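Local structure of diguanylate cyclase DosC (Escherichia coli, 4ZVA) at residues 86-90 and 142-146; 10-14 and 134-138. The protein senses oxygen through a haem-containing globin domain, which probably controls its synthesis of the second messenger cyclic di-GMP from GTP. One frame throughout, in Å; residues are numbered along the deposited sequence.

Contact 1: 86-90 and 142-146; sequences QHTVA and AMEVM. With HEM (protoporphyrin IX containing Fe), chain C.
Q86 meets V145 and M146 where segment 86-90 of helix 79-96 crosses segment 142-146 of helix 125-147 at -51°, their axes 8.8 Å apart at the closest. Both helices belong to the all-helical, globin-type protoglobin domain and meet beside the haem. The CB of Q86 packs on V145 CG1 at 3.6 Å. A bend at chi2 (-48°) then folds the chain past A142, placing Q86 OE1 3.3 Å from the methyl CE of M146. The buried carboxamide is held elsewhere: W67 bonds to OE1, and L82 O is the partner of NE2. H87 leaves its helix pointing away, yet its ring brings CE1 within 3.8 Å of V145 CG1, with ND1 bonded to I83 O. T88 turns to the haem instead, its CG2 3.5 Å from propionate oxygen O1D. V89 has CG1 anti to the backbone N (chi1 -179°), which puts it 3.5 Å from haem C1D and also against M146 CE. The small A90 brings CB to 3.4 Å from M146 O. With no hydrogen bond between the segments, the flexible M146 thioether and the valine methyls join the helices by van der Waals contact, some of it methyl against oxygen, while the amide of Q86 and ND1 of H87 are satisfied outside both segments.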
loop_
_atom_site.group_PDB
_atom_site.type_symbol
_atom_site.label_atom_id
_atom_site.label_comp_id
_atom_site.label_asym_id
_atom_site.label_seq_id
_atom_site.Cartn_x
_atom_site.Cartn_y
_atom_site.Cartn_z
ATOM N N GLN A 86 -7.044 8.816 -12.783
ATOM C CA GLN A 86 -5.975 9.087 -11.828
ATOM C C GLN A 86 -5.160 10.308 -12.246
ATOM O O GLN A 86 -4.749 11.108 -11.405
ATOM C CB GLN A 86 -5.055 7.871 -11.678
ATOM C CG GLN A 86 -5.779 6.546 -11.500
ATOM C CD GLN A 86 -6.883 6.605 -10.460
ATOM O OE1 GLN A 86 -6.720 7.196 -9.391
ATOM N NE2 GLN A 86 -8.017 5.989 -10.771
ATOM N N HIS A 87 -4.933 10.445 -13.549
ATOM C CA HIS A 87 -4.252 11.620 -14.084
ATOM C C HIS A 87 -5.036 12.890 -13.777
ATOM O O HIS A 87 -4.456 13.903 -13.389
ATOM C CB HIS A 87 -4.036 11.483 -15.593
ATOM C CG HIS A 87 -2.887 10.597 -15.958
ATOM N ND1 HIS A 87 -2.977 9.221 -15.960
ATOM C CD2 HIS A 87 -1.616 10.890 -16.322
ATOM C CE1 HIS A 87 -1.814 8.706 -16.317
ATOM N NE2 HIS A 87 -0.970 9.698 -16.541
ATOM N N THR A 88 -6.352 12.826 -13.950
ATOM C CA THR A 88 -7.222 13.964 -13.673
ATOM C C THR A 88 -7.143 14.367 -12.204
ATOM O O THR A 88 -7.045 15.551 -11.880
ATOM C CB THR A 88 -8.689 13.658 -14.038
ATOM O OG1 THR A 88 -8.783 13.365 -15.439
ATOM C CG2 THR A 88 -9.584 14.842 -13.709
ATOM N N VAL A 89 -7.179 13.374 -11.321
ATOM C CA VAL A 89 -7.093 13.618 -9.885
ATOM C C VAL A 89 -5.733 14.199 -9.527
ATOM O O VAL A 89 -5.622 15.081 -8.673
ATOM C CB VAL A 89 -7.322 12.326 -9.079
ATOM C CG1 VAL A 89 -7.247 12.611 -7.588
ATOM C CG2 VAL A 89 -8.659 11.712 -9.439
ATOM N N ALA A 90 -4.698 13.697 -10.194
ATOM C CA ALA A 90 -3.343 14.190 -10.000
ATOM C C ALA A 90 -3.257 15.670 -10.358
ATOM O O ALA A 90 -2.642 16.456 -9.638
ATOM C CB ALA A 90 -2.362 13.380 -10.829
ATOM N N ALA A 142 -3.431 2.013 -8.511
ATOM C CA ALA A 142 -4.067 3.287 -8.810
ATOM C C ALA A 142 -3.269 4.446 -8.221
ATOM O O ALA A 142 -3.128 5.494 -8.852
ATOM C CB ALA A 142 -5.495 3.305 -8.285
ATOM N N MET A 143 -2.743 4.253 -7.014
ATOM C CA MET A 143 -1.946 5.289 -6.361
ATOM C C MET A 143 -0.685 5.603 -7.156
ATOM O O MET A 143 -0.301 6.765 -7.292
ATOM C CB MET A 143 -1.556 4.879 -4.941
ATOM C CG MET A 143 -0.590 5.863 -4.292
ATOM S SD MET A 143 -0.320 5.612 -2.532
ATOM C CE MET A 143 0.603 4.079 -2.548
ATOM N N GLU A 144 -0.040 4.566 -7.678
ATOM C CA GLU A 144 1.190 4.765 -8.432
ATOM C C GLU A 144 0.921 5.569 -9.700
ATOM O O GLU A 144 1.687 6.468 -10.033
ATOM C CB GLU A 144 1.846 3.428 -8.781
ATOM C CG GLU A 144 3.154 3.582 -9.552
ATOM C CD GLU A 144 3.902 2.272 -9.724
ATOM O OE1 GLU A 144 3.768 1.384 -8.855
ATOM O OE2 GLU A 144 4.613 2.123 -10.740
ATOM N N VAL A 145 -0.173 5.260 -10.391
ATOM C CA VAL A 145 -0.559 6.013 -11.582
ATOM C C VAL A 145 -0.748 7.487 -11.236
ATOM O O VAL A 145 -0.307 8.371 -11.971
ATOM C CB VAL A 145 -1.857 5.467 -12.212
ATOM C CG1 VAL A 145 -2.281 6.331 -13.388
ATOM C CG2 VAL A 145 -1.665 4.034 -12.666
ATOM N N MET A 146 -1.397 7.742 -10.104
ATOM C CA MET A 146 -1.662 9.103 -9.652
ATOM C C MET A 146 -0.378 9.835 -9.258
ATOM O O MET A 146 -0.188 11.000 -9.607
ATOM C CB MET A 146 -2.642 9.093 -8.477
ATOM C CG MET A 146 -3.100 10.475 -8.047
ATOM S SD MET A 146 -4.171 10.435 -6.597
ATOM C CE MET A 146 -5.502 9.397 -7.199
HETATM C CHA HEM C . -10.022 16.163 -5.242
HETATM C CHB HEM C . -7.742 16.824 -1.013
HETATM C CHC HEM C . -6.202 12.244 -1.221
HETATM C CHD HEM C . -9.332 11.336 -4.803
HETATM C C1A HEM C . -9.580 16.745 -4.072
HETATM C C2A HEM C . -9.891 18.076 -3.582
HETATM C C3A HEM C . -9.260 18.245 -2.418
HETATM C C4A HEM C . -8.522 17.039 -2.125
HETATM C CMA HEM C . -9.299 19.506 -1.530
HETATM C CAA HEM C . -10.799 19.127 -4.258
HETATM C CBA HEM C . -12.206 18.562 -4.426
HETATM C CGA HEM C . -13.159 19.663 -4.798
HETATM O O1A HEM C . -12.913 20.832 -4.400
HETATM O O2A HEM C . -14.170 19.364 -5.483
HETATM C C1B HEM C . -7.143 15.633 -0.682
HETATM C C2B HEM C . -6.419 15.357 0.541
HETATM C C3B HEM C . -5.988 14.082 0.482
HETATM C C4B HEM C . -6.435 13.527 -0.779
HETATM C CMB HEM C . -6.219 16.404 1.663
HETATM C CAB HEM C . -5.170 13.247 1.501
HETATM C CBB HEM C . -4.791 13.677 2.708
HETATM C C1C HEM C . -6.973 11.572 -2.143
HETATM C C2C HEM C . -7.029 10.136 -2.329
HETATM C C3C HEM C . -7.897 9.883 -3.328
HETATM C C4C HEM C . -8.412 11.157 -3.792
HETATM C CMC HEM C . -6.200 9.140 -1.485
HETATM C CAC HEM C . -8.346 8.532 -3.942
HETATM C CBC HEM C . -7.963 7.331 -3.494
HETATM C C1D HEM C . -9.814 12.542 -5.269
HETATM C C2D HEM C . -10.752 12.696 -6.361
HETATM C C3D HEM C . -10.972 14.210 -6.498
HETATM C C4D HEM C . -10.140 14.811 -5.479
HETATM C CMD HEM C . -11.393 11.560 -7.189
HETATM C CAD HEM C . -11.873 14.959 -7.506
HETATM C CBD HEM C . -11.406 14.663 -8.929
HETATM C CGD HEM C . -11.987 15.670 -9.888
HETATM O O1D HEM C . -11.916 15.431 -11.121
HETATM O O2D HEM C . -12.522 16.709 -9.422
HETATM N NA HEM C . -8.737 16.144 -3.156
HETATM N NB HEM C . -7.135 14.497 -1.466
HETATM N NC HEM C . -7.827 12.161 -3.050
HETATM N ND HEM C . -9.479 13.803 -4.784
HETATM FE FE HEM C . -8.096 14.183 -3.271
#

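Contact 2: 10-14 and 134-138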
loop_
_atom_site.group_PDB
_atom_site.type_symbol
_atom_site.label_atom_id
_atom_site.label_comp_id
_atom_site.label_asym_id
_atom_site.label_seq_id
_atom_site.Cartn_x
_atom_site.Cartn_y
_atom_site.Cartn_z
ATOM N N LEU A 10 -3.726 -7.803 -13.202
ATOM C CA LEU A 10 -4.290 -7.908 -11.858
ATOM C C LEU A 10 -5.761 -8.318 -11.887
ATOM O O LEU A 10 -6.185 -9.194 -11.133
ATOM C CB LEU A 10 -4.136 -6.584 -11.110
ATOM C CG LEU A 10 -4.776 -6.539 -9.722
ATOM C CD1 LEU A 10 -4.110 -7.539 -8.789
ATOM C CD2 LEU A 10 -4.705 -5.133 -9.150
ATOM N N VAL A 11 -6.529 -7.693 -12.773
ATOM C CA VAL A 11 -7.944 -8.013 -12.919
ATOM C C VAL A 11 -8.112 -9.416 -13.493
ATOM O O VAL A 11 -8.950 -10.193 -13.034
ATOM C CB VAL A 11 -8.663 -6.992 -13.826
ATOM C CG1 VAL A 11 -10.113 -7.402 -14.064
ATOM C CG2 VAL A 11 -8.584 -5.595 -13.223
ATOM N N GLU A 12 -7.296 -9.731 -14.493
ATOM C CA GLU A 12 -7.339 -11.025 -15.164
ATOM C C GLU A 12 -6.974 -12.188 -14.242
ATOM O O GLU A 12 -7.500 -13.291 -14.391
ATOM C CB GLU A 12 -6.403 -11.010 -16.372
ATOM C CG GLU A 12 -7.011 -10.389 -17.616
ATOM C CD GLU A 12 -6.050 -10.380 -18.787
ATOM O OE1 GLU A 12 -4.975 -11.006 -18.680
ATOM O OE2 GLU A 12 -6.369 -9.742 -19.814
ATOM N N GLN A 13 -6.069 -11.944 -13.300
ATOM C CA GLN A 13 -5.597 -13.002 -12.409
ATOM C C GLN A 13 -6.599 -13.311 -11.297
ATOM O O GLN A 13 -6.654 -14.435 -10.798
ATOM C CB GLN A 13 -4.241 -12.626 -11.800
ATOM C CG GLN A 13 -3.056 -12.684 -12.770
ATOM C CD GLN A 13 -2.672 -14.098 -13.182
ATOM O OE1 GLN A 13 -3.269 -15.078 -12.735
ATOM N NE2 GLN A 13 -1.664 -14.206 -14.040
ATOM N N ALA A 14 -7.377 -12.309 -10.896
ATOM C CA ALA A 14 -8.364 -12.485 -9.834
ATOM C C ALA A 14 -9.628 -13.153 -10.370
ATOM O O ALA A 14 -10.218 -12.687 -11.343
ATOM C CB ALA A 14 -8.697 -11.150 -9.191
ATOM N N PHE A 134 -6.924 -8.367 -3.615
ATOM C CA PHE A 134 -7.297 -7.684 -4.850
ATOM C C PHE A 134 -7.495 -6.193 -4.611
ATOM O O PHE A 134 -7.059 -5.364 -5.410
ATOM C CB PHE A 134 -8.571 -8.292 -5.445
ATOM C CG PHE A 134 -9.065 -7.577 -6.672
ATOM C CD1 PHE A 134 -8.485 -7.817 -7.907
ATOM C CD2 PHE A 134 -10.106 -6.666 -6.593
ATOM C CE1 PHE A 134 -8.932 -7.162 -9.039
ATOM C CE2 PHE A 134 -10.558 -6.007 -7.721
ATOM C CZ PHE A 134 -9.970 -6.256 -8.947
ATOM N N SER A 135 -8.143 -5.862 -3.499
ATOM C CA SER A 135 -8.422 -4.476 -3.148
ATOM C C SER A 135 -7.139 -3.698 -2.868
ATOM O O SER A 135 -6.979 -2.575 -3.335
ATOM C CB SER A 135 -9.347 -4.407 -1.932
ATOM O OG SER A 135 -10.605 -5.007 -2.212
ATOM N N ILE A 136 -6.235 -4.290 -2.093
ATOM C CA ILE A 136 -4.968 -3.634 -1.778
ATOM C C ILE A 136 -4.158 -3.389 -3.050
ATOM O O ILE A 136 -3.675 -2.282 -3.284
ATOM C CB ILE A 136 -4.123 -4.456 -0.785
ATOM C CG1 ILE A 136 -4.777 -4.460 0.598
ATOM C CG2 ILE A 136 -2.717 -3.885 -0.678
ATOM C CD1 ILE A 136 -4.945 -3.076 1.201
ATOM N N ASN A 137 -4.022 -4.422 -3.874
ATOM C CA ASN A 137 -3.269 -4.307 -5.116
ATOM C C ASN A 137 -3.903 -3.306 -6.079
ATOM O O ASN A 137 -3.199 -2.581 -6.780
ATOM C CB ASN A 137 -3.136 -5.677 -5.782
ATOM C CG ASN A 137 -2.046 -6.526 -5.154
ATOM O OD1 ASN A 137 -1.550 -6.218 -4.070
ATOM N ND2 ASN A 137 -1.680 -7.609 -5.826
ATOM N N SER A 138 -5.232 -3.265 -6.105
ATOM C CA SER A 138 -5.953 -2.313 -6.946
ATOM C C SER A 138 -5.739 -0.876 -6.490
ATOM O O SER A 138 -5.522 0.018 -7.305
ATOM C CB SER A 138 -7.453 -2.630 -6.957
ATOM O OG SER A 138 -7.700 -3.871 -7.595
#
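L10, in the last turn of helix 2-13, and A14, the first residue beyond it, press on F134 and its neighbours in helix 125-147. Here the N-terminal helix of the globin-type domain packs on its long last helix, away from the haem. The tight part centres on L10. With CG anti to the backbone N (chi1 176°), the leucine is carried toward helix 125-147, meeting N137 obliquely, and its two methyls divide the work: CD1 reaches N137 CB at 3.7 Å, while CD2 lies 3.6 Å from S138 OG. CD1 and CE1 of the F134 ring come up to L10, V11 and A14. L10 O and V11 CA lie at the ring edge, near its plane, and A14 CB approaches CD1 of F134 obliquely at 3.6 Å. S138 OG sits 3.5 Å above the ring plane of F134, over its centre. S138 OG donates to F134 O at 2.7 Å, which satisfies the buried hydroxyl within its own helix; it comes from 36° out of the carbonyl plane, and S138 N reaches the same oxygen from the opposite face. An alanine at L10 would remove both methyl branches and would probably leave N137 CB and S138 OG without their apolar cover, opening a gap beside F134. Buried V11 adds only a long contact, CG2 staying 4.5 Å from F134 CE1. Toward solvent lie the partly exposed L10, A14 and N137; the backbone bonds from A14 N to L10 O and V11 O are weak where the helix ends, and N137 also packs on Y132 of the second subunit. With no hydrogen bond between the segments, the leucine methyls, A14 CB and the phenylalanine ring mainly make the join, with van der Waals contact also to polar atoms.

How the contacts relate
Both contacts use helix 125-147, at neighbouring places along it, and their centres lie about 17 Å apart; the segments of the two alternate along the chain. Helix 79-96 meets this long helix in contact 1 and helix 2-13 meets it in contact 2, but helix 2-13 also runs on to contact 1, where W7 touches A142 and M3 touches V145. Contact 1 borders the haem directly and contributes to its pocket, whereas in contact 2 the side chain of S138 remains about 11 Å from it. Each also reaches the second subunit: E144 forms a salt bridge with R108 of that subunit, and I136 packs on its Y132. Helix 125-147 thus packs, through M146, on the helix that touches the haem, and also faces the second subunit.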